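Local structure of putative alpha-N-acetylgalactosaminidase (Bacillus halodurans C-125, 3CC1) at residues 16-20 with 273-277; 242-246 with 284-288; 298-302 with 327-331; 129-134 with 160-165. The protein is a putative alpha-N-acetylgalactosaminidase, probably hydrolysing terminal alpha-linked N-acetylgalactosamine from glycoconjugates. One frame throughout, in Å; residues are numbered along the deposited sequence. Where two conformers were deposited one is given.

Contact 1 (16-20 with 273-277). Unlike the reference sequence in segment 273-277: Gly273 (reference Asp).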
loop_
_atom_site.group_PDB
_atom_site.type_symbol
_atom_site.label_atom_id
_atom_site.label_comp_id
_atom_site.label_asym_id
_atom_site.label_seq_id
_atom_site.Cartn_x
_atom_site.Cartn_y
_atom_site.Cartn_z
ATOM N N TRP A 16 -10.688 -7.255 32.973
ATOM C CA TRP A 16 -10.561 -5.817 33.060
ATOM C C TRP A 16 -9.080 -5.527 33.284
ATOM O O TRP A 16 -8.386 -6.242 33.996
ATOM C CB TRP A 16 -11.410 -5.274 34.226
ATOM C CG TRP A 16 -11.165 -3.830 34.634
ATOM C CD1 TRP A 16 -11.769 -2.721 34.122
ATOM C CD2 TRP A 16 -10.255 -3.347 35.651
ATOM N NE1 TRP A 16 -11.248 -1.586 34.695
ATOM C CE2 TRP A 16 -10.355 -1.944 35.667
ATOM C CE3 TRP A 16 -9.337 -3.966 36.513
ATOM C CZ2 TRP A 16 -9.629 -1.158 36.544
ATOM C CZ3 TRP A 16 -8.621 -3.166 37.412
ATOM C CH2 TRP A 16 -8.777 -1.792 37.415
ATOM N N ASN A 17 -8.609 -4.477 32.641
ATOM C CA ASN A 17 -7.240 -4.000 32.786
ATOM C C ASN A 17 -7.251 -2.488 33.109
ATOM O O ASN A 17 -8.011 -1.735 32.530
ATOM C CB ASN A 17 -6.467 -4.349 31.508
ATOM C CG ASN A 17 -5.035 -3.840 31.498
ATOM O OD1 ASN A 17 -4.795 -2.636 31.534
ATOM N ND2 ASN A 17 -4.080 -4.756 31.445
ATOM N N SER A 18 -6.403 -2.087 34.054
ATOM C CA SER A 18 -6.389 -0.740 34.645
ATOM C C SER A 18 -5.853 0.356 33.712
ATOM O O SER A 18 -5.996 1.525 34.034
ATOM C CB SER A 18 -5.536 -0.723 35.914
ATOM O OG SER A 18 -4.170 -0.966 35.650
ATOM N N TRP A 19 -5.278 -0.014 32.569
ATOM C CA TRP A 19 -4.515 0.942 31.755
ATOM C C TRP A 19 -5.329 2.069 31.111
ATOM O O TRP A 19 -4.957 3.237 31.213
ATOM C CB TRP A 19 -3.688 0.238 30.670
ATOM C CG TRP A 19 -2.851 1.221 29.932
ATOM C CD1 TRP A 19 -3.134 1.771 28.720
ATOM C CD2 TRP A 19 -1.597 1.798 30.342
ATOM N NE1 TRP A 19 -2.153 2.653 28.360
ATOM C CE2 TRP A 19 -1.197 2.690 29.324
ATOM C CE3 TRP A 19 -0.780 1.654 31.461
ATOM C CZ2 TRP A 19 -0.031 3.452 29.406
ATOM C CZ3 TRP A 19 0.385 2.392 31.539
ATOM C CH2 TRP A 19 0.747 3.286 30.526
ATOM N N ASP A 20 -6.423 1.734 30.439
ATOM C CA ASP A 20 -7.147 2.760 29.649
ATOM C C ASP A 20 -7.848 3.812 30.545
ATOM O O ASP A 20 -8.104 4.928 30.106
ATOM C CB ASP A 20 -8.179 2.145 28.702
ATOM C CG ASP A 20 -7.582 1.483 27.466
ATOM O OD1 ASP A 20 -6.338 1.396 27.287
ATOM O OD2 ASP A 20 -8.417 1.027 26.632
ATOM N N GLY A 273 -6.069 -5.659 21.192
ATOM C CA GLY A 273 -5.999 -4.535 22.066
ATOM C C GLY A 273 -7.065 -4.502 23.148
ATOM O O GLY A 273 -8.115 -5.127 23.063
HETATM N N MSE A 274 -6.798 -3.716 24.173
HETATM C CA MSE A 274 -7.765 -3.561 25.244
HETATM C C MSE A 274 -8.976 -2.786 24.708
HETATM O O MSE A 274 -8.866 -2.048 23.719
HETATM C CB MSE A 274 -7.092 -2.926 26.449
HETATM C CG MSE A 274 -6.055 -3.917 27.158
HETATM SE SE MSE A 274 -5.015 -2.885 28.321
HETATM C CE MSE A 274 -4.396 -1.325 27.339
ATOM N N LEU A 275 -10.141 -3.034 25.299
ATOM C CA LEU A 275 -11.404 -2.391 24.855
ATOM C C LEU A 275 -11.599 -0.989 25.451
ATOM O O LEU A 275 -11.881 -0.868 26.644
ATOM C CB LEU A 275 -12.616 -3.271 25.200
ATOM C CG LEU A 275 -12.426 -4.776 24.934
ATOM C CD1 LEU A 275 -13.613 -5.605 25.541
ATOM C CD2 LEU A 275 -12.217 -5.015 23.406
ATOM N N PRO A 276 -11.419 0.086 24.622
ATOM C CA PRO A 276 -11.612 1.420 25.151
ATOM C C PRO A 276 -13.084 1.790 25.091
ATOM O O PRO A 276 -13.548 2.497 24.188
ATOM C CB PRO A 276 -10.772 2.294 24.234
ATOM C CG PRO A 276 -10.794 1.599 22.897
ATOM C CD PRO A 276 -11.068 0.119 23.185
ATOM N N LEU A 277 -13.784 1.305 26.098
ATOM C CA LEU A 277 -15.209 1.476 26.229
ATOM C C LEU A 277 -15.554 2.166 27.531
ATOM O O LEU A 277 -14.781 2.142 28.498
ATOM C CB LEU A 277 -15.884 0.099 26.178
ATOM C CG LEU A 277 -15.836 -0.725 24.889
ATOM C CD1 LEU A 277 -16.441 -2.101 25.110
ATOM C CD2 LEU A 277 -16.495 0.000 23.736
#

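Contact 2 (242-246 with 284-288)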
loop_
_atom_site.group_PDB
_atom_site.type_symbol
_atom_site.label_atom_id
_atom_site.label_comp_id
_atom_site.label_asym_id
_atom_site.label_seq_id
_atom_site.Cartn_x
_atom_site.Cartn_y
_atom_site.Cartn_z
ATOM N N ASP A 242 -0.548 1.652 20.474
ATOM C CA ASP A 242 -1.507 0.907 21.234
ATOM C C ASP A 242 -2.922 1.272 20.800
ATOM O O ASP A 242 -3.219 2.418 20.394
ATOM C CB ASP A 242 -1.319 1.153 22.721
ATOM C CG ASP A 242 -0.089 0.429 23.264
ATOM O OD1 ASP A 242 -0.004 -0.824 23.107
ATOM O OD2 ASP A 242 0.780 1.117 23.823
ATOM N N PHE A 243 -3.786 0.274 20.916
ATOM C CA PHE A 243 -5.160 0.428 20.566
ATOM C C PHE A 243 -5.853 1.338 21.543
ATOM O O PHE A 243 -5.737 1.205 22.776
ATOM C CB PHE A 243 -5.865 -0.919 20.394
ATOM C CG PHE A 243 -7.227 -0.773 19.823
ATOM C CD1 PHE A 243 -7.390 -0.423 18.496
ATOM C CD2 PHE A 243 -8.349 -0.904 20.621
ATOM C CE1 PHE A 243 -8.639 -0.248 17.970
ATOM C CE2 PHE A 243 -9.590 -0.720 20.100
ATOM C CZ PHE A 243 -9.742 -0.366 18.754
ATOM N N TRP A 244 -6.583 2.285 20.945
ATOM C CA TRP A 244 -7.407 3.260 21.645
ATOM C C TRP A 244 -8.689 3.584 20.862
ATOM O O TRP A 244 -8.903 3.113 19.733
ATOM C CB TRP A 244 -6.614 4.573 21.890
ATOM C CG TRP A 244 -5.759 4.595 23.090
ATOM C CD1 TRP A 244 -4.395 4.492 23.137
ATOM C CD2 TRP A 244 -6.187 4.753 24.443
ATOM N NE1 TRP A 244 -3.956 4.583 24.423
ATOM C CE2 TRP A 244 -5.033 4.740 25.251
ATOM C CE3 TRP A 244 -7.431 4.904 25.052
ATOM C CZ2 TRP A 244 -5.086 4.866 26.632
ATOM C CZ3 TRP A 244 -7.483 5.030 26.405
ATOM C CH2 TRP A 244 -6.300 5.042 27.191
ATOM N N ASP A 245 -9.523 4.420 21.482
ATOM C CA ASP A 245 -10.812 4.908 20.897
ATOM C C ASP A 245 -10.600 5.963 19.800
ATOM O O ASP A 245 -10.952 7.154 19.941
ATOM C CB ASP A 245 -11.779 5.417 21.994
ATOM C CG ASP A 245 -11.171 6.482 22.888
ATOM O OD1 ASP A 245 -9.960 6.410 23.232
ATOM O OD2 ASP A 245 -11.917 7.385 23.272
ATOM N N ASP A 246 -9.958 5.528 18.726
ATOM C CA ASP A 246 -9.855 6.343 17.518
ATOM C C ASP A 246 -10.090 5.481 16.310
ATOM O O ASP A 246 -9.544 4.385 16.198
ATOM C CB ASP A 246 -8.497 7.029 17.394
ATOM C CG ASP A 246 -8.466 8.047 16.246
ATOM O OD1 ASP A 246 -8.133 7.642 15.099
ATOM O OD2 ASP A 246 -8.744 9.254 16.497
ATOM N N SER A 284 -4.529 9.407 32.514
ATOM C CA SER A 284 -4.055 8.800 31.258
ATOM C C SER A 284 -3.404 9.865 30.370
ATOM O O SER A 284 -3.973 10.944 30.115
ATOM C CB SER A 284 -5.214 8.170 30.499
ATOM O OG SER A 284 -4.760 7.449 29.378
ATOM N N VAL A 285 -2.235 9.541 29.852
ATOM C CA VAL A 285 -1.479 10.491 29.041
ATOM C C VAL A 285 -1.100 9.970 27.621
ATOM O O VAL A 285 -0.432 10.678 26.872
ATOM C CB VAL A 285 -0.194 10.971 29.781
ATOM C CG1 VAL A 285 -0.589 11.774 31.044
ATOM C CG2 VAL A 285 0.729 9.792 30.142
ATOM N N ASP A 286 -1.485 8.737 27.288
ATOM C CA ASP A 286 -1.108 8.138 26.008
ATOM C C ASP A 286 -2.260 8.006 25.033
ATOM O O ASP A 286 -2.085 7.494 23.917
ATOM C CB ASP A 286 -0.491 6.745 26.202
ATOM C CG ASP A 286 -1.467 5.745 26.783
ATOM O OD1 ASP A 286 -2.145 6.137 27.758
ATOM O OD2 ASP A 286 -1.536 4.583 26.288
ATOM N N GLY A 287 -3.446 8.427 25.455
ATOM C CA GLY A 287 -4.657 8.245 24.613
ATOM C C GLY A 287 -5.123 9.501 23.880
ATOM O O GLY A 287 -4.571 10.578 24.059
ATOM N N PRO A 288 -6.142 9.354 23.025
ATOM C CA PRO A 288 -6.557 10.425 22.153
ATOM C C PRO A 288 -7.544 11.417 22.793
ATOM O O PRO A 288 -8.409 11.944 22.114
ATOM C CB PRO A 288 -7.202 9.686 20.994
ATOM C CG PRO A 288 -7.815 8.469 21.628
ATOM C CD PRO A 288 -6.731 8.064 22.633
#

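Contact 3 (298-302 with 327-331)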
loop_
_atom_site.group_PDB
_atom_site.type_symbol
_atom_site.label_atom_id
_atom_site.label_comp_id
_atom_site.label_asym_id
_atom_site.label_seq_id
_atom_site.Cartn_x
_atom_site.Cartn_y
_atom_site.Cartn_z
ATOM N N LYS A 298 -21.505 4.242 18.795
ATOM C CA LYS A 298 -22.084 2.923 19.073
ATOM C C LYS A 298 -21.828 1.931 17.943
ATOM O O LYS A 298 -21.508 0.771 18.183
ATOM C CB LYS A 298 -23.579 3.044 19.319
ATOM C CG LYS A 298 -23.902 3.628 20.689
ATOM C CD LYS A 298 -25.392 3.766 20.912
ATOM C CE LYS A 298 -25.632 4.238 22.345
ATOM N NZ LYS A 298 -27.108 4.276 22.560
ATOM N N ASP A 299 -21.951 2.391 16.701
ATOM C CA ASP A 299 -21.664 1.536 15.564
ATOM C C ASP A 299 -20.201 1.016 15.614
ATOM O O ASP A 299 -19.898 -0.168 15.325
ATOM C CB ASP A 299 -21.908 2.239 14.242
ATOM C CG ASP A 299 -23.380 2.313 13.847
ATOM O OD1 ASP A 299 -24.218 1.616 14.494
ATOM O OD2 ASP A 299 -23.664 3.076 12.878
ATOM N N GLU A 300 -19.287 1.927 15.917
ATOM C CA GLU A 300 -17.875 1.583 16.020
ATOM C C GLU A 300 -17.569 0.621 17.129
ATOM O O GLU A 300 -16.717 -0.233 16.978
ATOM C CB GLU A 300 -17.026 2.863 16.172
ATOM C CG GLU A 300 -16.985 3.654 14.874
ATOM C CD GLU A 300 -16.416 5.075 15.060
ATOM O OE1 GLU A 300 -16.331 5.545 16.204
ATOM O OE2 GLU A 300 -16.093 5.722 14.030
ATOM N N GLN A 301 -18.218 0.803 18.276
ATOM C CA GLN A 301 -18.048 -0.077 19.424
ATOM C C GLN A 301 -18.459 -1.532 19.052
ATOM O O GLN A 301 -17.734 -2.492 19.334
ATOM C CB GLN A 301 -18.873 0.430 20.624
ATOM C CG GLN A 301 -18.402 1.803 21.215
ATOM C CD GLN A 301 -19.311 2.314 22.300
ATOM O OE1 GLN A 301 -19.734 1.543 23.177
ATOM N NE2 GLN A 301 -19.632 3.625 22.260
ATOM N N LEU A 302 -19.606 -1.680 18.396
ATOM C CA LEU A 302 -20.061 -3.010 17.931
ATOM C C LEU A 302 -19.140 -3.587 16.866
ATOM O O LEU A 302 -18.867 -4.757 16.863
ATOM C CB LEU A 302 -21.474 -2.949 17.370
ATOM C CG LEU A 302 -22.559 -2.623 18.390
ATOM C CD1 LEU A 302 -23.860 -2.341 17.673
ATOM C CD2 LEU A 302 -22.765 -3.731 19.385
ATOM N N TRP A 327 -26.154 0.814 28.084
ATOM C CA TRP A 327 -25.578 0.450 26.787
ATOM C C TRP A 327 -24.263 -0.319 26.955
ATOM O O TRP A 327 -24.064 -1.383 26.368
ATOM C CB TRP A 327 -25.343 1.688 25.889
ATOM C CG TRP A 327 -24.425 1.403 24.735
ATOM C CD1 TRP A 327 -23.075 1.610 24.701
ATOM C CD2 TRP A 327 -24.768 0.826 23.477
ATOM N NE1 TRP A 327 -22.571 1.207 23.511
ATOM C CE2 TRP A 327 -23.577 0.717 22.735
ATOM C CE3 TRP A 327 -25.964 0.382 22.904
ATOM C CZ2 TRP A 327 -23.541 0.196 21.447
ATOM C CZ3 TRP A 327 -25.931 -0.143 21.631
ATOM C CH2 TRP A 327 -24.724 -0.227 20.910
ATOM N N THR A 328 -23.351 0.219 27.745
ATOM C CA THR A 328 -22.005 -0.402 27.853
ATOM C C THR A 328 -22.077 -1.798 28.491
ATOM O O THR A 328 -21.436 -2.748 28.033
ATOM C CB THR A 328 -20.994 0.526 28.569
ATOM O OG1 THR A 328 -20.970 1.789 27.899
ATOM C CG2 THR A 328 -19.549 -0.078 28.575
ATOM N N LEU A 329 -22.913 -1.935 29.504
ATOM C CA LEU A 329 -23.082 -3.206 30.185
ATOM C C LEU A 329 -23.678 -4.246 29.225
ATOM O O LEU A 329 -23.330 -5.438 29.262
ATOM C CB LEU A 329 -23.975 -3.039 31.453
ATOM C CG LEU A 329 -24.237 -4.353 32.201
ATOM C CD1 LEU A 329 -22.916 -4.996 32.629
ATOM C CD2 LEU A 329 -25.149 -4.179 33.388
ATOM N N SER A 330 -24.563 -3.792 28.350
ATOM C CA SER A 330 -25.214 -4.701 27.389
ATOM C C SER A 330 -24.203 -5.231 26.367
ATOM O O SER A 330 -24.328 -6.356 25.934
ATOM C CB SER A 330 -26.396 -4.016 26.689
ATOM O OG SER A 330 -25.922 -3.150 25.651
ATOM N N LEU A 331 -23.153 -4.449 26.042
ATOM C CA LEU A 331 -22.071 -4.947 25.185
ATOM C C LEU A 331 -21.287 -6.094 25.807
ATOM O O LEU A 331 -20.590 -6.844 25.095
ATOM C CB LEU A 331 -21.049 -3.840 24.856
ATOM C CG LEU A 331 -21.403 -2.640 24.006
ATOM C CD1 LEU A 331 -20.101 -1.842 23.687
ATOM C CD2 LEU A 331 -22.084 -2.968 22.746
HETATM O O HOH W 1 -19.040 2.259 25.855
#

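Contact 4 (129-134 with 160-165). With SO4 (sulfate ion), chain D.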
loop_
_atom_site.group_PDB
_atom_site.type_symbol
_atom_site.label_atom_id
_atom_site.label_comp_id
_atom_site.label_asym_id
_atom_site.label_seq_id
_atom_site.Cartn_x
_atom_site.Cartn_y
_atom_site.Cartn_z
ATOM N N VAL A 129 21.155 -11.910 43.240
ATOM C CA VAL A 129 20.141 -12.732 42.631
ATOM C C VAL A 129 19.824 -13.908 43.550
ATOM O O VAL A 129 20.673 -14.724 43.899
ATOM C CB VAL A 129 20.548 -13.195 41.200
ATOM C CG1 VAL A 129 19.494 -14.165 40.633
ATOM C CG2 VAL A 129 20.771 -11.978 40.269
ATOM N N LEU A 130 18.569 -13.976 43.947
ATOM C CA LEU A 130 18.110 -14.986 44.896
ATOM C C LEU A 130 18.270 -16.387 44.320
ATOM O O LEU A 130 17.871 -16.659 43.203
ATOM C CB LEU A 130 16.648 -14.719 45.256
ATOM C CG LEU A 130 16.002 -15.499 46.378
ATOM C CD1 LEU A 130 16.756 -15.292 47.730
ATOM C CD2 LEU A 130 14.542 -15.064 46.457
ATOM N N GLY A 131 18.889 -17.278 45.076
ATOM C CA GLY A 131 19.053 -18.657 44.616
ATOM C C GLY A 131 20.184 -18.801 43.629
ATOM O O GLY A 131 20.300 -19.805 42.885
ATOM N N SER A 132 21.040 -17.804 43.607
ATOM C CA SER A 132 22.149 -17.828 42.686
ATOM C C SER A 132 23.410 -17.531 43.455
ATOM O O SER A 132 23.374 -17.337 44.647
ATOM C CB SER A 132 21.940 -16.757 41.610
ATOM O OG SER A 132 22.994 -16.751 40.692
ATOM N N THR A 133 24.513 -17.432 42.747
ATOM C CA THR A 133 25.725 -16.931 43.328
ATOM C C THR A 133 26.119 -15.624 42.647
ATOM O O THR A 133 27.250 -15.170 42.732
ATOM C CB THR A 133 26.852 -17.978 43.196
ATOM O OG1 THR A 133 27.170 -18.174 41.810
ATOM C CG2 THR A 133 26.402 -19.322 43.824
ATOM N N LYS A 134 25.174 -15.000 41.972
ATOM C CA LYS A 134 25.517 -13.849 41.148
ATOM C C LYS A 134 24.732 -12.626 41.566
ATOM O O LYS A 134 23.815 -12.710 42.346
ATOM C CB LYS A 134 25.244 -14.184 39.665
ATOM C CG LYS A 134 25.975 -15.456 39.194
ATOM C CD LYS A 134 27.467 -15.240 39.123
ATOM C CE LYS A 134 28.181 -16.492 38.662
ATOM N NZ LYS A 134 29.648 -16.280 38.706
ATOM N N GLU A 160 25.312 -17.052 33.639
ATOM C CA GLU A 160 24.973 -17.778 34.831
ATOM C C GLU A 160 24.281 -16.844 35.779
ATOM O O GLU A 160 24.752 -15.713 36.025
ATOM C CB GLU A 160 26.218 -18.389 35.489
ATOM C CG GLU A 160 25.926 -18.987 36.816
ATOM C CD GLU A 160 27.095 -19.819 37.352
ATOM O OE1 GLU A 160 28.268 -19.617 36.940
ATOM O OE2 GLU A 160 26.819 -20.688 38.205
ATOM N N GLY A 161 23.137 -17.315 36.269
ATOM C CA GLY A 161 22.293 -16.558 37.211
ATOM C C GLY A 161 21.088 -15.874 36.602
ATOM O O GLY A 161 20.209 -15.383 37.321
ATOM N N ALA A 162 21.033 -15.839 35.267
ATOM C CA ALA A 162 19.939 -15.176 34.559
ATOM C C ALA A 162 18.608 -15.916 34.777
ATOM O O ALA A 162 17.550 -15.292 35.052
ATOM C CB ALA A 162 20.264 -15.063 33.049
ATOM N N GLN A 163 18.648 -17.241 34.632
ATOM C CA GLN A 163 17.459 -18.063 34.800
ATOM C C GLN A 163 16.997 -17.962 36.252
ATOM O O GLN A 163 15.803 -17.930 36.546
ATOM C CB GLN A 163 17.740 -19.533 34.440
ATOM C CG GLN A 163 16.500 -20.403 34.577
ATOM C CD GLN A 163 15.431 -20.018 33.592
ATOM O OE1 GLN A 163 15.638 -20.124 32.376
ATOM N NE2 GLN A 163 14.277 -19.581 34.090
ATOM N N SER A 164 17.963 -17.879 37.160
ATOM C CA SER A 164 17.662 -17.790 38.597
ATOM C C SER A 164 16.882 -16.529 38.913
ATOM O O SER A 164 15.929 -16.545 39.708
ATOM C CB SER A 164 18.932 -17.819 39.449
ATOM O OG SER A 164 19.544 -19.091 39.391
ATOM N N TYR A 165 17.286 -15.435 38.285
ATOM C CA TYR A 165 16.552 -14.177 38.435
ATOM C C TYR A 165 15.099 -14.310 38.033
ATOM O O TYR A 165 14.200 -13.960 38.793
ATOM C CB TYR A 165 17.211 -13.037 37.658
ATOM C CG TYR A 165 16.471 -11.771 37.894
ATOM C CD1 TYR A 165 16.469 -11.183 39.150
ATOM C CD2 TYR A 165 15.666 -11.222 36.923
ATOM C CE1 TYR A 165 15.709 -10.040 39.420
ATOM C CE2 TYR A 165 14.930 -10.063 37.171
ATOM C CZ TYR A 165 14.929 -9.481 38.414
ATOM O OH TYR A 165 14.187 -8.306 38.643
HETATM S S SO4 D . 21.246 -20.353 36.485
HETATM O O1 SO4 D . 20.330 -21.378 35.992
HETATM O O2 SO4 D . 22.203 -19.887 35.492
HETATM O O3 SO4 D . 22.021 -20.890 37.581
HETATM O O4 SO4 D . 20.512 -19.200 37.016
HETATM O O HOH W 2 15.838 -18.140 42.120
HETATM O O HOH W 3 22.829 -19.704 39.589
HETATM O O HOH W 4 25.253 -19.588 40.283
HETATM O O HOH W 5 30.536 -19.432 38.855
#

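Contact 1 (16-20 with 273-277)
Met274, a selenomethionine, presses its selenium against the amide of Asn17 at the end of strand 14-17, a strand of the parallel sheet of the TIM barrel, between 49-52 and 315-317, just where the chain turns into helix 19-22. This is a useful example of a contact built round the end of one long side chain. SE lies 3.2 Å from Asn17 OD1, and the bend at the last torsion (chi3 -48°) carries CE onward to Trp19 and Asp20. There CE sits 3.6 Å from Trp19 CD1, meeting the indole obliquely, and 3.3 Å from Asp20 OD1. The wall it leans on is firmly set: Asn17 OD1 accepts from Trp19 N at 2.9 Å, a bond that caps the turn into the helix, while Asn17 ND2 bonds Asp53, so both ends of the amide are committed and its rotation is fixed.

Away from this knot the contact thins. Met274 keeps some exposure, and Leu275 packs instead on Trp308 of helix 298-310, adding almost nothing here. A bound imidazole, probably from the crystallisation liquor, and Leu191 of the second subunit also lie near Trp19, which is consistent with a pocket. Between the two regimes stands Pro276, the centre of an inverse gamma turn, beside the Asp20 carboxylate: the two side chains lie alongside with a common direction, with Asp20 OD2 3.5 Å from Pro276 CA.

Contact 2 (242-246 with 284-288)
Trp244 directs the edge of its indole at Asp286 and lays one face against the backbone of Gly287, so one ring is used in two different ways. At the edge, NE1 donates to Asp286 OD2 at 3.1 Å with an N-H...O angle of 150°. The acceptor lies in the ring plane, yet the carboxylate is turned 71° from it, and OD2 is met from above the plane of its own group. Asp286 is brought there by a first torsion that sets CG between the backbone N and the carbonyl carbon (chi1 64°).

Over the face, Gly287 CA makes a CH-pi contact 3.7 Å from the centroid of the five-membered ring. Pro288 follows, with CD 3.6 Å from Trp244 CB. Its CG also touches Asp245 OD1 at 3.4 Å, an oxygen that forms a salt bridge with Arg292. Both segments are loops of the TIM-barrel domain, and they also face the second subunit, where Arg190 forms a salt bridge with Asp242.

Asp286 OD2 also accepts from Trp19 NE1. Two indole N-H groups thus converge on one carboxylate oxygen, which should hold the acid in a fixed rotation while tying both loops to helix 19-22.

Contact 3 (298-302 with 327-331)
Trp327 inserts its indole between two helices that run nearly parallel, 17° apart with segment axes 11.8 Å from each other at their closest; helix 298-310 precedes barrel strand 315-317 and helix 326-332 follows it.

The polar grip is at the ring edge. NE1 donates to Gln301 OE1 at 2.9 Å with an N-H...O angle of 165°; OE1 is in the indole plane, but the amide stands almost upright to the ring, and the donor arrives from above the carbonyl plane.

Contacts with the faces are apolar. Lys298, its chain extended beyond CG, runs over one side with CG 3.8 Å from the six-membered ring centroid, a CH-pi contact, while Leu331 CD2 rests against the opposite face. Leu302 adds CD1 at the edge, 4.0 Å from Trp327 CH2, and its CD2 meets Leu331 CD2 at 3.5 Å. Were Trp327 cut back to an alanine, a gap would probably open between the helices and Gln301 OE1 would lose its indole donor.

A water joins the pattern, donating to Gln301 OE1 and to Thr328 OG1, 2.9 Å from each. With Gln301 NE2 bonded to Phe296 O, the buried amide is satisfied at both ends, and its orientation is therefore likely to be unambiguous.

Contact 4 (129-134 with 160-165)
Val129 pushes CG1 against the first turn of helix 162-175, 3.5 Å from Tyr165 N and close to Gly161 O, at the edge of the tyrosine ring. Next to it Ser132 OG packs on Gly161 CA, where the absence of a side chain permits the approach. Lys134 supplies the third part of this first shell: chi1 (-55°) sets CG 3.4 Å from Glu160 O, and the bend at chi2 then turns the rest across the glutamate at about a right angle. Lys134 NZ stops 4.0 Å from Glu160 OE1, beyond a salt bridge. Shortening Lys134 to an alanine is likely to bare the Glu160 carbonyl and to leave the carboxylate without its nearby positive charge.

Waters make the second shell. One donates to both Leu130 O and Ser164 O; another links Thr133 OG1 with Glu160 OE2; a third donates to Glu160 OE1 and accepts a weak bond from Lys134 NZ. Behind them, a type II turn from Val129 to Ser132 shapes the loop, and the bond from Val129 N to Lys134 O closes its base.

On the helix side a sulfate, probably from the crystallisation liquor, accepts from Gly161 N at 2.8 Å, almost straight at 177°, and from Ser164 N and Ser164 OG. Direct polar links between loop and helix are thus replaced by water, while the helix start offers an anion site whose first-turn N-H groups would favour negative charge.

Overall arrangement
From the N terminus, the chain leaves strand 14-17 and returns some 250 residues later to close contact 1, the longest loop of the four. Contact 4 lies within that loop as a short closure of its own, fastening a surface loop to the start of helix 162-175. Contact 2 opens before contact 1 closes and ends after it, so the two cross; they touch directly, knitting loops around helix 19-22 into one cluster. Contact 3 follows in series and joins the helices flanking strand 315-317, beside the C-terminal beta sandwich; Leu277 connects it to contact 1. Contacts 3 and 4 mark opposite sides of the chain's centre, their own centres about 48 Å apart.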